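Local coordinates for protein transcriptional regulator, TetR family (Marinobacter aquaeolei, PDB 3NNR) that probably binds DNA through an N-terminal helix-turn-helix domain, as other TetR-family transcriptional regulators do, at residues Ile70-Ile76 against Arg129-Leu134. Residues are numbered along the deposited sequence; the frame is centred on the assembly and turned at random.
Sequences IPEDRPI and RIFAKL
Lys133 reaches from helix 110-136 into the loop Ile70-Ile76. Lys133 NZ donates a hydrogen bond to Arg74 O at 2.7 Å and a weak one to Pro71 O at 3.3 Å. The lysine side chain is bent at chi3 (75°), which turns NZ toward these two carbonyls.

Glu72 pairs with Arg129, one helical turn before Lys133. Arg129 NH2 donates a nearly straight bond (166°) to Glu72 OE1 at 2.7 Å, on the syn side and somewhat out of the carboxylate plane. Arg129 NE adds weak bonds to OE1 and OE2. The carboxylate and guanidinium planes are 17° apart, with the acid at the guanidinium edge. Lys133 CG lies over one guanidinium face. An alanine in place of Arg129 is likely to leave the Glu72 carboxylate without its mate and free to turn.

Ile70 CD1 meets Ile130 CG1 at 3.9 Å. Ile76 CD1 touches Ile130 CG2 at 3.6 Å, and Ile76 CG2 packs on Leu134 CD2 at 3.7 Å. Ile76 CG2 lies against Lys133 CB at 3.5 Å, so the base of the lysine is packed. Tyr84 of helix 78-94 touches Ile70, Ile76 and Ile130.

The contact ties the connection between helices 49-67 and 78-94 to helix 110-136 in the probable regulatory domain. With two carbonyls as partners and Glu72 OE1 4.1 Å from Lys133 NZ, the charge of this buried lysine is probably satisfied within the loop.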
loop_
_atom_site.group_PDB
_atom_site.type_symbol
_atom_site.label_atom_id
_atom_site.label_comp_id
_atom_site.label_asym_id
_atom_site.label_seq_id
_atom_site.Cartn_x
_atom_site.Cartn_y
_atom_site.Cartn_z
ATOM N N ILE A 70 -2.582 -0.511 24.602
ATOM C CA ILE A 70 -2.461 0.858 25.085
ATOM C C ILE A 70 -2.763 0.921 26.585
ATOM O O ILE A 70 -3.827 0.441 27.016
ATOM C CB ILE A 70 -3.424 1.856 24.351
ATOM C CG1 ILE A 70 -3.336 1.727 22.831
ATOM C CG2 ILE A 70 -3.157 3.321 24.791
ATOM C CD1 ILE A 70 -1.959 1.823 22.264
ATOM N N PRO A 71 -1.833 1.492 27.379
ATOM C CA PRO A 71 -2.125 1.670 28.796
ATOM C C PRO A 71 -3.219 2.726 28.981
ATOM O O PRO A 71 -3.168 3.783 28.323
ATOM C CB PRO A 71 -0.791 2.149 29.398
ATOM C CG PRO A 71 0.209 1.977 28.343
ATOM C CD PRO A 71 -0.468 1.926 27.051
ATOM N N GLU A 72 -4.202 2.400 29.828
ATOM C CA GLU A 72 -5.338 3.283 30.123
ATOM C C GLU A 72 -5.190 4.044 31.451
ATOM O O GLU A 72 -5.877 5.041 31.646
ATOM C CB GLU A 72 -6.658 2.486 30.092
ATOM C CG GLU A 72 -6.993 1.817 28.732
ATOM C CD GLU A 72 -7.161 2.805 27.559
ATOM O OE1 GLU A 72 -7.510 3.986 27.790
ATOM O OE2 GLU A 72 -6.945 2.392 26.394
ATOM N N ASP A 73 -4.276 3.613 32.324
ATOM C CA ASP A 73 -4.054 4.258 33.634
ATOM C C ASP A 73 -3.084 5.473 33.667
ATOM O O ASP A 73 -2.736 5.922 34.762
ATOM C CB ASP A 73 -3.654 3.195 34.694
ATOM C CG ASP A 73 -2.321 2.493 34.387
ATOM O OD1 ASP A 73 -1.836 2.531 33.228
ATOM O OD2 ASP A 73 -1.774 1.863 35.311
ATOM N N ARG A 74 -2.640 5.984 32.509
ATOM C CA ARG A 74 -1.736 7.154 32.432
ATOM C C ARG A 74 -1.925 7.886 31.104
ATOM O O ARG A 74 -2.477 7.309 30.191
ATOM C CB ARG A 74 -0.273 6.711 32.593
ATOM C CG ARG A 74 0.189 5.601 31.634
ATOM C CD ARG A 74 1.648 5.208 31.870
ATOM N NE ARG A 74 2.030 4.030 31.089
ATOM C CZ ARG A 74 1.944 2.784 31.540
ATOM N NH1 ARG A 74 1.498 2.558 32.767
ATOM N NH2 ARG A 74 2.303 1.767 30.772
ATOM N N PRO A 75 -1.461 9.160 30.994
ATOM C CA PRO A 75 -1.624 9.829 29.686
ATOM C C PRO A 75 -0.551 9.387 28.684
ATOM O O PRO A 75 0.532 8.972 29.084
ATOM C CB PRO A 75 -1.502 11.320 30.026
ATOM C CG PRO A 75 -0.672 11.356 31.235
ATOM C CD PRO A 75 -0.910 10.089 32.004
ATOM N N ILE A 76 -0.869 9.458 27.396
ATOM C CA ILE A 76 0.070 9.083 26.332
ATOM C C ILE A 76 1.137 10.161 26.205
ATOM O O ILE A 76 0.797 11.344 26.186
ATOM C CB ILE A 76 -0.661 8.878 24.948
ATOM C CG1 ILE A 76 0.288 8.296 23.906
ATOM C CG2 ILE A 76 -1.285 10.188 24.397
ATOM C CD1 ILE A 76 -0.407 7.814 22.682
ATOM N N ARG A 129 -7.625 5.005 19.230
ATOM C CA ARG A 129 -7.387 5.171 20.637
ATOM C C ARG A 129 -6.144 6.022 20.944
ATOM O O ARG A 129 -6.194 6.845 21.857
ATOM C CB ARG A 129 -7.377 3.810 21.362
ATOM C CG ARG A 129 -7.450 3.889 22.880
ATOM C CD ARG A 129 -8.619 4.782 23.385
ATOM N NE ARG A 129 -8.605 4.947 24.838
ATOM C CZ ARG A 129 -9.171 5.953 25.519
ATOM N NH1 ARG A 129 -9.803 6.969 24.904
ATOM N NH2 ARG A 129 -9.074 5.963 26.848
ATOM N N ILE A 130 -5.076 5.868 20.150
ATOM C CA ILE A 130 -3.854 6.683 20.309
ATOM C C ILE A 130 -4.174 8.155 20.057
ATOM O O ILE A 130 -3.806 9.005 20.849
ATOM C CB ILE A 130 -2.710 6.212 19.392
ATOM C CG1 ILE A 130 -2.127 4.885 19.917
ATOM C CG2 ILE A 130 -1.589 7.238 19.363
ATOM C CD1 ILE A 130 -1.459 4.039 18.825
ATOM N N PHE A 131 -4.866 8.449 18.968
ATOM C CA PHE A 131 -5.282 9.815 18.694
ATOM C C PHE A 131 -6.201 10.346 19.795
ATOM O O PHE A 131 -6.048 11.494 20.206
ATOM C CB PHE A 131 -6.038 9.931 17.380
ATOM C CG PHE A 131 -5.216 9.712 16.124
ATOM C CD1 PHE A 131 -3.872 10.095 16.024
ATOM C CD2 PHE A 131 -5.870 9.270 14.964
ATOM C CE1 PHE A 131 -3.176 9.931 14.827
ATOM C CE2 PHE A 131 -5.186 9.116 13.758
ATOM C CZ PHE A 131 -3.837 9.445 13.687
ATOM N N ALA A 132 -7.142 9.515 20.256
ATOM C CA ALA A 132 -8.055 9.904 21.329
ATOM C C ALA A 132 -7.246 10.334 22.550
ATOM O O ALA A 132 -7.543 11.403 23.125
ATOM C CB ALA A 132 -9.059 8.779 21.678
ATOM N N LYS A 133 -6.205 9.552 22.897
ATOM C CA LYS A 133 -5.317 9.887 24.022
ATOM C C LYS A 133 -4.420 11.102 23.747
ATOM O O LYS A 133 -4.148 11.873 24.671
ATOM C CB LYS A 133 -4.455 8.698 24.507
ATOM C CG LYS A 133 -5.247 7.465 24.979
ATOM C CD LYS A 133 -4.637 6.737 26.162
ATOM C CE LYS A 133 -4.881 7.534 27.447
ATOM N NZ LYS A 133 -4.644 6.730 28.644
ATOM N N LEU A 134 -3.945 11.268 22.512
ATOM C CA LEU A 134 -3.127 12.444 22.131
ATOM C C LEU A 134 -3.944 13.751 22.287
ATOM O O LEU A 134 -3.387 14.814 22.633
ATOM C CB LEU A 134 -2.574 12.304 20.702
ATOM C CG LEU A 134 -1.543 11.183 20.454
ATOM C CD1 LEU A 134 -1.428 10.857 18.935
ATOM C CD2 LEU A 134 -0.197 11.513 21.087
#